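PDB 4F0B: thiol transferase from Phanerochaete chrysosporium, which binds oxidized glutathione disulfide and, as a glutathione transferase of the Ure2p class, probably catalyses glutathione-dependent thiol transfer. Local coordinates for residues Gly19-Ile24 against Ala179-Phe184; Arg70-Thr75 against Ser85-Tyr90. All blocks are in the same frame, centred on the assembly; numbering follows the deposited sequence.

Read from the N terminus, the chain first meets Gly19-Ile24, at the start of helix 20-33 in the thioredoxin-like domain, and its partner Ala179-Phe184 comes after 154 intervening residues, on helix 178-187 of the helical domain. Interaction 1 therefore closes a long loop and joins the two domains near the centre of the chain. Interaction 2 lies wholly within that loop: Arg70-Thr75 and Ser85-Tyr90, with nine residues between them, seat helix 84-95 against strand 73-76. The contacts adjoin, since Pro22 packs on both Pro72 and Ile87, and Lys182 on Ser85. A local sheet-helix layer and a distant interdomain contact are thus in direct packing contact.

Interaction 1 of 2, residues Gly19-Ile24 against Ala179-Phe184; sequences GWVPAI and ADIKIF
Next to Ile181, which packs against Val21 and Ile24, the carboxylate of Asp180 is gripped by three N-H groups: OD1 receives Trp206 NE1 and Ile172 N, while OD2 receives Gly177 N. The last bond, back to the residue ahead of helix 178-187, resembles the side-chain-to-backbone half of a capping box; with glycine at 177 the reciprocal side-chain bond is absent. It is consistent with the aspartate of the N-capping box at the start of the corresponding helix in other glutathione transferases. A neighbouring face of this helix meets helix 20-33 in a buried interdomain contact. The two short axes approach to 8.9 Å and run roughly antiparallel, with 146° between their N-to-C directions.

Ile181 occupies the middle. Its CG2, anti to its own backbone N, reaches the first turn of the facing helix and comes within 3.5 Å of Val21 O; the same methyl is 3.9 Å from Ile24 CG2, and the two isoleucine side chains pass alongside one another, pointing opposite ways. From the facing helix, Val21 CG1 sits 3.3 Å from Ile181 O and 4.0 Å from Lys182 O, an aliphatic group laid against the carbonyls of the opposing helix. Farther along, Ile24 CD1 approaches the edge of the Phe184 ring, near its plane, 3.9 Å from CD2, the side chains crossing at about a right angle. Val216 of helix 214-222 touches both residues.

Lys182 turns its CB away, and its NZ is hydrogen-bonded to Thr84 OG1, beside the bound disulfide. The polar ends of Asp180 and Lys182 thus find partners outside the two segments, and buried methyl, carbonyl and ring-edge contacts join the domains here without a hydrogen bond.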
loop_
_atom_site.group_PDB
_atom_site.type_symbol
_atom_site.label_atom_id
_atom_site.label_comp_id
_atom_site.label_asym_id
_atom_site.label_seq_id
_atom_site.Cartn_x
_atom_site.Cartn_y
_atom_site.Cartn_z
ATOM N N GLY A 19 -2.672 -3.658 13.749
ATOM C CA GLY A 19 -3.563 -4.655 14.357
ATOM C C GLY A 19 -4.938 -4.140 14.729
ATOM O O GLY A 19 -5.926 -4.892 14.652
ATOM N N TRP A 20 -5.031 -2.860 15.103
ATOM C CA TRP A 20 -6.320 -2.361 15.585
ATOM C C TRP A 20 -7.328 -2.239 14.461
ATOM O O TRP A 20 -8.529 -2.317 14.710
ATOM C CB TRP A 20 -6.167 -0.958 16.183
ATOM C CG TRP A 20 -5.368 -0.927 17.456
ATOM C CD1 TRP A 20 -5.433 -1.809 18.498
ATOM C CD2 TRP A 20 -4.398 0.069 17.828
ATOM N NE1 TRP A 20 -4.532 -1.439 19.491
ATOM C CE2 TRP A 20 -3.903 -0.281 19.095
ATOM C CE3 TRP A 20 -3.899 1.225 17.194
ATOM C CZ2 TRP A 20 -2.901 0.454 19.743
ATOM C CZ3 TRP A 20 -2.894 1.968 17.837
ATOM C CH2 TRP A 20 -2.414 1.581 19.101
ATOM N N VAL A 21 -6.863 -2.001 13.234
ATOM C CA VAL A 21 -7.789 -1.462 12.242
ATOM C C VAL A 21 -8.856 -2.450 11.727
ATOM O O VAL A 21 -10.027 -2.057 11.586
ATOM C CB VAL A 21 -7.116 -0.617 11.129
ATOM C CG1 VAL A 21 -6.287 0.485 11.742
ATOM C CG2 VAL A 21 -6.278 -1.448 10.164
ATOM N N PRO A 22 -8.510 -3.738 11.495
ATOM C CA PRO A 22 -9.629 -4.627 11.129
ATOM C C PRO A 22 -10.618 -4.828 12.265
ATOM O O PRO A 22 -11.807 -5.034 11.992
ATOM C CB PRO A 22 -8.938 -5.951 10.756
ATOM C CG PRO A 22 -7.467 -5.551 10.423
ATOM C CD PRO A 22 -7.204 -4.446 11.446
ATOM N N ALA A 23 -10.162 -4.792 13.517
ATOM C CA ALA A 23 -11.074 -4.964 14.655
ATOM C C ALA A 23 -12.028 -3.774 14.754
ATOM O O ALA A 23 -13.204 -3.935 15.058
ATOM C CB ALA A 23 -10.301 -5.175 15.968
ATOM N N ILE A 24 -11.510 -2.582 14.490
ATOM C CA ILE A 24 -12.367 -1.403 14.424
ATOM C C ILE A 24 -13.459 -1.586 13.361
ATOM O O ILE A 24 -14.639 -1.411 13.671
ATOM C CB ILE A 24 -11.551 -0.146 14.154
ATOM C CG1 ILE A 24 -10.693 0.200 15.377
ATOM C CG2 ILE A 24 -12.504 1.019 13.768
ATOM C CD1 ILE A 24 -9.632 1.305 15.096
ATOM N N ALA A 179 -11.081 4.255 4.613
ATOM C CA ALA A 179 -9.881 5.068 4.481
ATOM C C ALA A 179 -9.517 5.786 5.772
ATOM O O ALA A 179 -8.326 5.864 6.123
ATOM C CB ALA A 179 -10.012 6.065 3.364
ATOM N N ASP A 180 -10.512 6.303 6.488
ATOM C CA ASP A 180 -10.250 6.890 7.793
ATOM C C ASP A 180 -9.743 5.861 8.779
ATOM O O ASP A 180 -8.801 6.134 9.502
ATOM C CB ASP A 180 -11.521 7.514 8.358
ATOM C CG ASP A 180 -12.136 8.516 7.410
ATOM O OD1 ASP A 180 -11.655 9.674 7.323
ATOM O OD2 ASP A 180 -13.098 8.102 6.721
ATOM N N ILE A 181 -10.392 4.701 8.805
ATOM C CA ILE A 181 -10.028 3.658 9.754
ATOM C C ILE A 181 -8.563 3.243 9.592
ATOM O O ILE A 181 -7.824 3.137 10.579
ATOM C CB ILE A 181 -11.012 2.465 9.669
ATOM C CG1 ILE A 181 -12.413 2.884 10.159
ATOM C CG2 ILE A 181 -10.494 1.257 10.479
ATOM C CD1 ILE A 181 -13.527 1.887 9.770
ATOM N N LYS A 182 -8.135 3.033 8.353
ATOM C CA LYS A 182 -6.756 2.639 8.092
ATOM C C LYS A 182 -5.750 3.632 8.645
ATOM O O LYS A 182 -4.783 3.252 9.348
ATOM C CB LYS A 182 -6.527 2.461 6.592
ATOM C CG LYS A 182 -5.035 2.316 6.213
ATOM C CD LYS A 182 -4.377 1.063 6.779
ATOM C CE LYS A 182 -2.836 1.173 6.633
ATOM N NZ LYS A 182 -2.137 0.137 7.450
ATOM N N ILE A 183 -5.966 4.915 8.361
ATOM C CA ILE A 183 -5.001 5.906 8.801
ATOM C C ILE A 183 -5.094 6.184 10.297
ATOM O O ILE A 183 -4.062 6.437 10.940
ATOM C CB ILE A 183 -5.147 7.209 8.004
ATOM C CG1 ILE A 183 -4.883 6.895 6.525
ATOM C CG2 ILE A 183 -4.147 8.262 8.526
ATOM C CD1 ILE A 183 -5.052 8.074 5.542
ATOM N N PHE A 184 -6.318 6.114 10.837
ATOM C CA PHE A 184 -6.546 6.387 12.245
ATOM C C PHE A 184 -5.676 5.533 13.173
ATOM O O PHE A 184 -5.193 6.009 14.196
ATOM C CB PHE A 184 -8.036 6.228 12.581
ATOM C CG PHE A 184 -8.317 6.264 14.051
ATOM C CD1 PHE A 184 -8.381 7.483 14.715
ATOM C CD2 PHE A 184 -8.530 5.082 14.772
ATOM C CE1 PHE A 184 -8.626 7.528 16.091
ATOM C CE2 PHE A 184 -8.769 5.123 16.128
ATOM C CZ PHE A 184 -8.825 6.321 16.786
#

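Interaction 2 of 2, residues Arg70-Thr75 against Ser85-Tyr90; sequences RIPAIT and SAILLY. With GDS (oxidized glutathione disulfide), chain C.
The cis-proline loop of the thioredoxin fold, a defining part of the glutathione site in this family, brings Pro72 against Ile87 of helix 84-95. The peptide before Pro72 is cis, and strand 73-76 begins directly after it. Ile87 CD1 packs against this bend, 3.5 Å from Pro72 O and 3.7 Å from Ala73 CA, with the proline ring near by at CG.

Ahead of the proline the backbone serves the ligand. Ile71 N donates to O2 of the glutathione disulfide at 2.9 Å, and Ile71 O accepts from its N2 at 2.8 Å; this reciprocal pair, each bond at 152°, grips the cysteinyl backbone of one glutathione half much as a neighbouring antiparallel strand would. The Arg70 chain, extended from CG to NE, runs beside the same half, and NH1 donates a hydrogen bond to ligand O1 at 3.1 Å (139°), while CA6 of the other half lies over one face of the guanidinium. Its NH2 also forms a salt bridge with Glu154 of the second subunit, so the subunit interface helps to hold an arginine that contacts both halves of the disulfide.

Beyond the loop, the short strand and helix axes run at 34° between their N-to-C directions. Ile74 and Ile87 lie side by side with reversed headings, their CG2 methyls 3.9 Å apart. Tyr90 OH is hydrogen-bonded to His76 and to Lys110 of the second subunit, and its ring is met obliquely by Ile74, whose CD1 stands 4.0 Å from Tyr90 CD2.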
loop_
_atom_site.group_PDB
_atom_site.type_symbol
_atom_site.label_atom_id
_atom_site.label_comp_id
_atom_site.label_asym_id
_atom_site.label_seq_id
_atom_site.Cartn_x
_atom_site.Cartn_y
_atom_site.Cartn_z
ATOM N N ARG A 70 3.381 -11.495 9.374
ATOM C CA ARG A 70 3.079 -10.266 10.128
ATOM C C ARG A 70 1.573 -10.236 10.401
ATOM O O ARG A 70 0.785 -10.901 9.708
ATOM C CB ARG A 70 3.448 -9.007 9.331
ATOM C CG ARG A 70 4.956 -8.806 9.197
ATOM C CD ARG A 70 5.286 -7.308 9.000
ATOM N NE ARG A 70 6.688 -7.114 8.785
ATOM C CZ ARG A 70 7.227 -5.938 8.539
ATOM N NH1 ARG A 70 6.449 -4.866 8.485
ATOM N NH2 ARG A 70 8.546 -5.856 8.315
ATOM N N ILE A 71 1.185 -9.522 11.459
ATOM C CA ILE A 71 -0.243 -9.256 11.687
ATOM C C ILE A 71 -0.615 -7.880 11.108
ATOM O O ILE A 71 0.239 -7.024 10.876
ATOM C CB ILE A 71 -0.649 -9.357 13.190
ATOM C CG1 ILE A 71 0.132 -8.406 14.094
ATOM C CG2 ILE A 71 -0.509 -10.782 13.699
ATOM C CD1 ILE A 71 -0.431 -6.964 14.115
ATOM N N PRO A 72 -1.892 -7.642 10.859
ATOM C CA PRO A 72 -3.021 -8.569 11.031
ATOM C C PRO A 72 -3.249 -9.436 9.819
ATOM O O PRO A 72 -2.759 -9.193 8.705
ATOM C CB PRO A 72 -4.219 -7.616 11.237
ATOM C CG PRO A 72 -3.850 -6.410 10.336
ATOM C CD PRO A 72 -2.327 -6.275 10.474
ATOM N N ALA A 73 -4.018 -10.485 10.066
ATOM C CA ALA A 73 -4.576 -11.299 9.001
ATOM C C ALA A 73 -5.919 -11.788 9.480
ATOM O O ALA A 73 -6.182 -11.868 10.684
ATOM C CB ALA A 73 -3.660 -12.493 8.647
ATOM N N ILE A 74 -6.783 -12.165 8.538
ATOM C CA ILE A 74 -8.010 -12.847 8.901
ATOM C C ILE A 74 -8.202 -14.120 8.130
ATOM O O ILE A 74 -7.588 -14.333 7.087
ATOM C CB ILE A 74 -9.265 -12.000 8.678
ATOM C CG1 ILE A 74 -9.439 -11.638 7.186
ATOM C CG2 ILE A 74 -9.260 -10.753 9.572
ATOM C CD1 ILE A 74 -10.842 -11.083 6.844
ATOM N N THR A 75 -9.033 -15.004 8.677
ATOM C CA THR A 75 -9.671 -16.021 7.832
ATOM C C THR A 75 -11.153 -15.818 7.878
ATOM O O THR A 75 -11.708 -15.444 8.902
ATOM C CB THR A 75 -9.304 -17.447 8.227
ATOM O OG1 THR A 75 -9.676 -17.686 9.593
ATOM C CG2 THR A 75 -7.803 -17.667 8.033
ATOM N N SER A 85 -5.021 -3.019 4.684
ATOM C CA SER A 85 -5.948 -2.364 3.760
ATOM C C SER A 85 -6.735 -3.354 2.945
ATOM O O SER A 85 -7.950 -3.147 2.685
ATOM C CB SER A 85 -5.176 -1.423 2.850
ATOM O OG SER A 85 -4.495 -0.470 3.671
ATOM N N ALA A 86 -6.101 -4.490 2.581
ATOM C CA ALA A 86 -6.789 -5.539 1.813
ATOM C C ALA A 86 -7.862 -6.208 2.688
ATOM O O ALA A 86 -8.947 -6.593 2.201
ATOM C CB ALA A 86 -5.781 -6.596 1.290
ATOM N N ILE A 87 -7.569 -6.367 3.979
ATOM C CA ILE A 87 -8.539 -6.923 4.938
ATOM C C ILE A 87 -9.761 -5.992 5.061
ATOM O O ILE A 87 -10.914 -6.456 5.014
ATOM C CB ILE A 87 -7.896 -7.115 6.303
ATOM C CG1 ILE A 87 -6.782 -8.185 6.215
ATOM C CG2 ILE A 87 -8.964 -7.526 7.336
ATOM C CD1 ILE A 87 -5.824 -8.191 7.409
ATOM N N LEU A 88 -9.485 -4.678 5.160
ATOM C CA LEU A 88 -10.597 -3.721 5.242
ATOM C C LEU A 88 -11.476 -3.814 3.998
ATOM O O LEU A 88 -12.707 -3.831 4.084
ATOM C CB LEU A 88 -10.044 -2.296 5.415
ATOM C CG LEU A 88 -9.286 -2.060 6.720
ATOM C CD1 LEU A 88 -8.701 -0.640 6.742
ATOM C CD2 LEU A 88 -10.177 -2.175 7.954
ATOM N N LEU A 89 -10.846 -3.842 2.829
ATOM C CA LEU A 89 -11.602 -3.944 1.569
ATOM C C LEU A 89 -12.408 -5.251 1.482
ATOM O O LEU A 89 -13.557 -5.239 1.061
ATOM C CB LEU A 89 -10.649 -3.818 0.375
ATOM C CG LEU A 89 -10.143 -2.373 0.204
ATOM C CD1 LEU A 89 -8.879 -2.409 -0.622
ATOM C CD2 LEU A 89 -11.182 -1.561 -0.517
ATOM N N TYR A 90 -11.803 -6.370 1.870
ATOM C CA TYR A 90 -12.505 -7.651 1.848
ATOM C C TYR A 90 -13.726 -7.654 2.763
ATOM O O TYR A 90 -14.809 -8.089 2.385
ATOM C CB TYR A 90 -11.567 -8.759 2.328
ATOM C CG TYR A 90 -12.221 -10.121 2.305
ATOM C CD1 TYR A 90 -12.210 -10.900 1.140
ATOM C CD2 TYR A 90 -12.888 -10.628 3.429
ATOM C CE1 TYR A 90 -12.845 -12.153 1.110
ATOM C CE2 TYR A 90 -13.520 -11.869 3.403
ATOM C CZ TYR A 90 -13.502 -12.627 2.240
ATOM O OH TYR A 90 -14.126 -13.875 2.221
HETATM N N1 GDS C . 1.847 -3.807 5.368
HETATM C CA1 GDS C . 1.402 -4.655 6.519
HETATM C C1 GDS C . -0.099 -4.356 6.777
HETATM O OE1 GDS C . -0.546 -3.232 6.461
HETATM O OE2 GDS C . -0.786 -5.270 7.273
HETATM C CB1 GDS C . 2.203 -4.272 7.773
HETATM C CG1 GDS C . 1.878 -5.185 8.969
HETATM C CD1 GDS C . 2.914 -4.972 10.064
HETATM O O1 GDS C . 3.836 -4.168 10.017
HETATM N N2 GDS C . 2.791 -5.825 11.136
HETATM C CA2 GDS C . 3.684 -5.770 12.301
HETATM C C2 GDS C . 4.224 -7.155 12.578
HETATM O O2 GDS C . 3.491 -8.175 12.512
HETATM C CB2 GDS C . 2.979 -5.298 13.570
HETATM S SG2 GDS C . 2.153 -3.712 13.429
HETATM N N3 GDS C . 5.528 -7.186 12.917
HETATM C CA3 GDS C . 6.154 -8.470 13.246
HETATM C C3 GDS C . 7.423 -8.698 12.513
HETATM O OE3 GDS C . 7.983 -9.793 12.720
HETATM O OE4 GDS C . 7.848 -7.811 11.724
HETATM N N4 GDS C . 4.858 -1.470 9.970
HETATM C CA4 GDS C . 5.078 -0.707 8.753
HETATM C C4 GDS C . 3.806 -0.560 7.855
HETATM O OE5 GDS C . 2.670 -0.666 8.362
HETATM O OE6 GDS C . 4.030 -0.334 6.653
HETATM C C5 GDS C . 5.544 -1.165 11.075
HETATM O O5 GDS C . 6.382 -0.233 11.107
HETATM C CA5 GDS C . 5.282 -2.017 12.304
HETATM N N5 GDS C . 6.552 -2.248 13.032
HETATM C CB5 GDS C . 4.240 -1.248 13.147
HETATM S SG5 GDS C . 3.643 -2.253 14.501
HETATM C CA6 GDS C . 9.663 -4.964 12.167
HETATM C C6 GDS C . 10.701 -3.884 11.797
HETATM O OE7 GDS C . 10.317 -2.895 11.134
HETATM O OE8 GDS C . 11.890 -4.102 12.141
HETATM N N6 GDS C . 10.295 -6.269 11.992
HETATM C CB6 GDS C . 9.195 -4.789 13.646
HETATM C CG6 GDS C . 8.369 -3.511 13.975
HETATM C CD6 GDS C . 7.064 -3.506 13.233
HETATM O O6 GDS C . 6.491 -4.492 12.796
#